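Local atomic coordinates of dihydropteroate synthase (Mycobacterium smegmatis, PDB entry 6OMZ), a protein that probably condenses para-aminobenzoate with 6-hydroxymethyl-7,8-dihydropterin diphosphate to give 7,8-dihydropteroate, the immediate precursor of folate derivatives. Residues I101-A106 with P130-V135; P221-A226 with G264-R269. The protein carries 1 engineered substitution. One frame throughout, in Å; residues are numbered along the deposited sequence.

Interaction 1: residues I101-A106 with P130-V135; sequences IDTMHA and PGMAGV. With PMM (pterin-6-yl-methyl-monophosphate), chain D.
Met132 reaches from its helix to the backbone of Met104 and His105, and Ala106 meets Gly131 and the backbone of Met132. The packing is apolar and no hydrogen bond crosses between 101-106 and 130-135. The thioether chain of Met132 leaves with CG anti to the backbone N (chi1 -170°) and then bends at chi2 and chi3, which brings its methyl onto the loop: CE lies 3.4 Å from Met104 C and 3.5 Å from His105 C. Ala106 CB points at the other segment, 3.7 Å from both Gly131 C and Met132 N, with Val135 CG2 3.9 Å from the same CB.

Polar bonds hold the loop from within and from outside. Thr103 OG1 accepts the N-H of His105 at 3.2 Å, an ST turn, and is also bonded to Glu81, which takes His105 ND1 as well. Asp129 bridges the two segments, bonding Ala106 N through one carboxylate oxygen and Gly131 N through the other. Just before the loop, Asp102 belongs to the pocket for the bound pterin-6-yl-methyl-monophosphate, its OD2 2.8 Å from ligand N8.

The contact sits where strand 98-102 of the TIM barrel passes into helix 106-114, with His105 as N-cap. Met132 packs on Ala109 of that helix, on Asp122 of strand 119-122 and on Trp143 of strand 143-146.

Interaction 2: residues P221-A226 with G264-R269; sequences PVLVGA and GAWGVR. With PMM (pterin-6-yl-methyl-monophosphate), chain D.
Leu223 and Val224 pair in parallel with Gly267 and Val268, joining two neighbouring strands of the TIM barrel of this pterin-binding enzyme. Gly267 N gives a hydrogen bond to Val222 O, and Val224 N returns one to Gly267 O. Val224 O then receives Arg269 N at 2.9 Å. Trp266 N adds a weak bond to Val222 O, giving that oxygen two donors.

At the N-terminal end of the pair, Pro221 CB lies 3.6 Å from Trp266 CB, while Leu223 CB comes to the edge of the indole near CE3, at 4.1 Å. Leu223 then divides: CD1 rests on the backbone of Gly267, 3.5 Å from its C, and CD2 turns to N2 of the bound pterin monophosphate.

Arg269 can be followed outward. Its CB is 4.0 Å from Val224 O and packs loosely against Leu223 CD1. From CG to NE the chain is extended, carrying the head along the pterin: CD comes to N1 and C8A, and NE passes close to C8A while making a salt bridge to Asp63. There chi4 (-85°) turns the guanidinium, so that its plane lies nearly parallel to the pterin, with pterin N8 3.2 Å above that plane and over its centre. Asp63 on NE, Asp102 on NH2 and the phosphate together fix the rotation of the group.

Beyond the paired residues, a water accepts from Ala226 N and donates to Arg269 O. At the tip, NH1 and NH2 of Arg269 converge on one phosphate oxygen, PMM O2P, at 2.8 Å and 2.9 Å.

Of the four segments, the one at the end of strand 98-102 comes first along the chain. Interaction 1 closes a loop of 23 residues, running through helix 106-114 and strand 119-122 to helix 132-139. Interaction 2 opens only after that, and its 37 intervening residues, including helices 230-235 and 250-262, lead from strand 223-224 to strand 267-270. The loops follow in series, neither enclosing nor crossing the other. Interaction 1 ties the loop after strand 98-102 and the start of helix 106-114 to the next helix; interaction 2 joins two strands, the centres about 20 Å apart. They meet at the ligand, where Asp102 OD2 and Arg269 NH2 form a 3.1 Å salt bridge beside the pterin.

Interaction 1: residues I101-A106 with P130-V135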
loop_
_atom_site.group_PDB
_atom_site.type_symbol
_atom_site.label_atom_id
_atom_site.label_comp_id
_atom_site.label_asym_id
_atom_site.label_seq_id
_atom_site.Cartn_x
_atom_site.Cartn_y
_atom_site.Cartn_z
ATOM N N ILE A 101 7.110 5.792 -3.068
ATOM C CA ILE A 101 6.299 7.007 -3.043
ATOM C C ILE A 101 4.844 6.630 -3.336
ATOM O O ILE A 101 4.532 6.078 -4.400
ATOM C CB ILE A 101 6.815 8.060 -4.043
ATOM C CG1 ILE A 101 5.830 9.249 -4.153
ATOM C CG2 ILE A 101 7.078 7.451 -5.433
ATOM C CD1 ILE A 101 5.764 10.125 -2.868
ATOM N N ASP A 102 3.954 6.918 -2.385
ATOM C CA ASP A 102 2.521 6.651 -2.508
ATOM C C ASP A 102 1.900 7.895 -3.138
ATOM O O ASP A 102 1.580 8.869 -2.454
ATOM C CB ASP A 102 1.928 6.335 -1.135
ATOM C CG ASP A 102 0.456 5.942 -1.183
ATOM O OD1 ASP A 102 -0.250 6.219 -2.183
ATOM O OD2 ASP A 102 -0.001 5.337 -0.190
ATOM N N THR A 103 1.760 7.884 -4.465
ATOM C CA THR A 103 1.151 9.013 -5.164
ATOM C C THR A 103 0.473 8.506 -6.430
ATOM O O THR A 103 0.886 7.498 -7.020
ATOM C CB THR A 103 2.183 10.120 -5.508
ATOM O OG1 THR A 103 1.510 11.296 -6.003
ATOM C CG2 THR A 103 3.147 9.644 -6.594
ATOM N N MET A 104 -0.601 9.205 -6.820
ATOM C CA MET A 104 -1.274 9.025 -8.098
ATOM C C MET A 104 -0.807 10.014 -9.155
ATOM O O MET A 104 -1.299 9.963 -10.287
ATOM C CB MET A 104 -2.795 9.216 -7.970
ATOM C CG MET A 104 -3.506 8.470 -6.880
ATOM S SD MET A 104 -5.265 8.931 -6.928
ATOM C CE MET A 104 -5.226 10.637 -6.391
ATOM N N HIS A 105 0.074 10.943 -8.805
ATOM C CA HIS A 105 0.377 12.084 -9.658
ATOM C C HIS A 105 1.782 11.936 -10.224
ATOM O O HIS A 105 2.744 11.777 -9.466
ATOM C CB HIS A 105 0.221 13.377 -8.863
ATOM C CG HIS A 105 -1.138 13.524 -8.252
ATOM N ND1 HIS A 105 -1.334 13.724 -6.902
ATOM C CD2 HIS A 105 -2.372 13.473 -8.808
ATOM C CE1 HIS A 105 -2.632 13.810 -6.656
ATOM N NE2 HIS A 105 -3.283 13.658 -7.795
ATOM N N ALA A 106 1.885 11.976 -11.557
ATOM C CA ALA A 106 3.141 11.655 -12.225
ATOM C C ALA A 106 4.244 12.642 -11.854
ATOM O O ALA A 106 5.404 12.249 -11.665
ATOM C CB ALA A 106 2.929 11.622 -13.737
ATOM N N PRO A 130 -2.357 10.119 -16.966
ATOM C CA PRO A 130 -1.871 9.455 -18.188
ATOM C C PRO A 130 -0.365 9.558 -18.377
ATOM O O PRO A 130 0.191 8.839 -19.223
ATOM C CB PRO A 130 -2.630 10.177 -19.315
ATOM C CG PRO A 130 -2.952 11.512 -18.749
ATOM C CD PRO A 130 -3.218 11.277 -17.280
ATOM N N GLY A 131 0.308 10.421 -17.621
ATOM C CA GLY A 131 1.752 10.523 -17.670
ATOM C C GLY A 131 2.503 9.573 -16.760
ATOM O O GLY A 131 3.736 9.514 -16.842
ATOM N N MET A 132 1.800 8.835 -15.890
ATOM C CA MET A 132 2.494 7.980 -14.929
ATOM C C MET A 132 3.253 6.860 -15.629
ATOM O O MET A 132 4.409 6.585 -15.283
ATOM C CB MET A 132 1.507 7.400 -13.919
ATOM C CG MET A 132 2.176 6.679 -12.735
ATOM S SD MET A 132 3.147 7.783 -11.678
ATOM C CE MET A 132 1.875 8.410 -10.571
ATOM N N ALA A 133 2.630 6.204 -16.616
ATOM C CA ALA A 133 3.316 5.102 -17.289
ATOM C C ALA A 133 4.637 5.568 -17.899
ATOM O O ALA A 133 5.653 4.868 -17.807
ATOM C CB ALA A 133 2.410 4.481 -18.357
ATOM N N GLY A 134 4.645 6.755 -18.510
ATOM C CA GLY A 134 5.867 7.253 -19.122
ATOM C C GLY A 134 6.946 7.556 -18.099
ATOM O O GLY A 134 8.135 7.336 -18.351
ATOM N N VAL A 135 6.551 8.067 -16.933
ATOM C CA VAL A 135 7.517 8.292 -15.858
ATOM C C VAL A 135 8.172 6.972 -15.457
ATOM O O VAL A 135 9.402 6.866 -15.365
ATOM C CB VAL A 135 6.835 8.973 -14.655
ATOM C CG1 VAL A 135 7.747 8.942 -13.437
ATOM C CG2 VAL A 135 6.456 10.404 -14.991
HETATM N N5 PMM D . -4.103 1.916 1.148
HETATM C C6 PMM D . -3.963 3.240 1.349
HETATM C C7 PMM D . -2.960 3.949 0.710
HETATM N N8 PMM D . -2.090 3.417 -0.156
HETATM N N1 PMM D . -1.394 1.587 -1.300
HETATM C C2 PMM D . -1.515 0.298 -1.606
HETATM N N2 PMM D . -0.728 -0.236 -2.543
HETATM N N3 PMM D . -2.440 -0.524 -1.024
HETATM C C4 PMM D . -3.357 -0.132 -0.072
HETATM O O4 PMM D . -4.140 -0.938 0.420
HETATM C C4A PMM D . -3.277 1.300 0.286
HETATM C C8A PMM D . -2.262 2.104 -0.365
HETATM C C9 PMM D . -5.005 3.912 2.195
HETATM O O10 PMM D . -4.858 3.492 3.577
HETATM P PA PMM D . -4.000 4.231 4.751
HETATM O O1P PMM D . -4.143 3.355 5.942
HETATM O O2P PMM D . -2.542 4.350 4.305
HETATM O O3P PMM D . -4.578 5.624 4.966
#

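Interaction 2: residues P221-A226 with G264-R269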
loop_
_atom_site.group_PDB
_atom_site.type_symbol
_atom_site.label_atom_id
_atom_site.label_comp_id
_atom_site.label_asym_id
_atom_site.label_seq_id
_atom_site.Cartn_x
_atom_site.Cartn_y
_atom_site.Cartn_z
ATOM N N PRO A 221 4.118 -10.153 -8.732
ATOM C CA PRO A 221 4.164 -9.996 -7.267
ATOM C C PRO A 221 2.935 -9.267 -6.749
ATOM O O PRO A 221 2.455 -8.313 -7.368
ATOM C CB PRO A 221 5.434 -9.175 -7.033
ATOM C CG PRO A 221 6.294 -9.471 -8.226
ATOM C CD PRO A 221 5.357 -9.691 -9.386
ATOM N N VAL A 222 2.415 -9.738 -5.613
ATOM C CA VAL A 222 1.178 -9.211 -5.038
ATOM C C VAL A 222 1.480 -8.533 -3.709
ATOM O O VAL A 222 2.073 -9.144 -2.813
ATOM C CB VAL A 222 0.121 -10.311 -4.840
ATOM C CG1 VAL A 222 -1.132 -9.706 -4.191
ATOM C CG2 VAL A 222 -0.239 -10.965 -6.181
ATOM N N LEU A 223 1.048 -7.279 -3.578
ATOM C CA LEU A 223 1.080 -6.539 -2.321
ATOM C C LEU A 223 -0.327 -6.486 -1.749
ATOM O O LEU A 223 -1.288 -6.264 -2.489
ATOM C CB LEU A 223 1.600 -5.112 -2.549
ATOM C CG LEU A 223 1.551 -4.104 -1.397
ATOM C CD1 LEU A 223 2.497 -4.525 -0.282
ATOM C CD2 LEU A 223 1.906 -2.703 -1.909
ATOM N N VAL A 224 -0.449 -6.690 -0.437
ATOM C CA VAL A 224 -1.735 -6.641 0.261
ATOM C C VAL A 224 -1.731 -5.470 1.239
ATOM O O VAL A 224 -0.804 -5.337 2.049
ATOM C CB VAL A 224 -2.008 -7.960 1.015
ATOM C CG1 VAL A 224 -3.230 -7.825 1.901
ATOM C CG2 VAL A 224 -2.171 -9.104 0.030
ATOM N N GLY A 225 -2.777 -4.643 1.186
ATOM C CA GLY A 225 -2.928 -3.592 2.179
ATOM C C GLY A 225 -4.245 -3.686 2.925
ATOM O O GLY A 225 -5.280 -3.218 2.438
ATOM N N ALA A 226 -4.230 -4.310 4.102
ATOM C CA ALA A 226 -5.435 -4.429 4.918
ATOM C C ALA A 226 -5.411 -3.547 6.159
ATOM O O ALA A 226 -6.455 -3.367 6.797
ATOM C CB ALA A 226 -5.640 -5.885 5.354
ATOM N N GLY A 264 1.491 -16.647 -0.320
ATOM C CA GLY A 264 2.397 -16.273 -1.388
ATOM C C GLY A 264 2.491 -14.799 -1.711
ATOM O O GLY A 264 3.105 -14.455 -2.732
ATOM N N ALA A 265 1.914 -13.917 -0.885
ATOM C CA ALA A 265 2.036 -12.483 -1.127
ATOM C C ALA A 265 3.503 -12.067 -1.144
ATOM O O ALA A 265 4.309 -12.541 -0.339
ATOM C CB ALA A 265 1.289 -11.675 -0.056
ATOM N N TRP A 266 3.838 -11.172 -2.076
ATOM C CA TRP A 266 5.177 -10.587 -2.119
ATOM C C TRP A 266 5.394 -9.618 -0.961
ATOM O O TRP A 266 6.499 -9.540 -0.402
ATOM C CB TRP A 266 5.386 -9.871 -3.465
ATOM C CG TRP A 266 6.536 -8.894 -3.479
ATOM C CD1 TRP A 266 7.859 -9.175 -3.715
ATOM C CD2 TRP A 266 6.460 -7.481 -3.238
ATOM N NE1 TRP A 266 8.609 -8.018 -3.634
ATOM C CE2 TRP A 266 7.778 -6.967 -3.336
ATOM C CE3 TRP A 266 5.407 -6.598 -2.952
ATOM C CZ2 TRP A 266 8.071 -5.609 -3.162
ATOM C CZ3 TRP A 266 5.703 -5.238 -2.769
ATOM C CH2 TRP A 266 7.024 -4.762 -2.883
ATOM N N GLY A 267 4.360 -8.852 -0.599
ATOM C CA GLY A 267 4.502 -7.876 0.465
ATOM C C GLY A 267 3.197 -7.593 1.178
ATOM O O GLY A 267 2.110 -7.959 0.714
ATOM N N VAL A 268 3.326 -6.917 2.324
ATOM C CA VAL A 268 2.193 -6.394 3.087
ATOM C C VAL A 268 2.482 -4.937 3.423
ATOM O O VAL A 268 3.600 -4.602 3.825
ATOM C CB VAL A 268 1.933 -7.209 4.380
ATOM C CG1 VAL A 268 1.484 -8.628 4.053
ATOM C CG2 VAL A 268 3.194 -7.261 5.285
ATOM N N ARG A 269 1.469 -4.072 3.274
ATOM C CA ARG A 269 1.583 -2.651 3.600
ATOM C C ARG A 269 0.884 -2.412 4.936
ATOM O O ARG A 269 -0.323 -2.660 5.053
ATOM C CB ARG A 269 0.966 -1.790 2.485
ATOM C CG ARG A 269 1.115 -0.274 2.682
ATOM C CD ARG A 269 0.399 0.496 1.546
ATOM N NE ARG A 269 0.474 1.941 1.728
ATOM C CZ ARG A 269 -0.374 2.654 2.470
ATOM N NH1 ARG A 269 -1.366 2.058 3.117
ATOM N NH2 ARG A 269 -0.232 3.968 2.564
HETATM N N5 PMM D . -4.103 1.916 1.148
HETATM C C6 PMM D . -3.963 3.240 1.349
HETATM C C7 PMM D . -2.960 3.949 0.710
HETATM N N8 PMM D . -2.090 3.417 -0.156
HETATM N N1 PMM D . -1.394 1.587 -1.300
HETATM C C2 PMM D . -1.515 0.298 -1.606
HETATM N N2 PMM D . -0.728 -0.236 -2.543
HETATM N N3 PMM D . -2.440 -0.524 -1.024
HETATM C C4 PMM D . -3.357 -0.132 -0.072
HETATM O O4 PMM D . -4.140 -0.938 0.420
HETATM C C4A PMM D . -3.277 1.300 0.286
HETATM C C8A PMM D . -2.262 2.104 -0.365
HETATM C C9 PMM D . -5.005 3.912 2.195
HETATM O O10 PMM D . -4.858 3.492 3.577
HETATM P PA PMM D . -4.000 4.231 4.751
HETATM O O1P PMM D . -4.143 3.355 5.942
HETATM O O2P PMM D . -2.542 4.350 4.305
HETATM O O3P PMM D . -4.578 5.624 4.966
HETATM O O HOH W 1 3.169 -12.545 -4.902
HETATM O O HOH W 2 -1.910 -4.716 5.661
#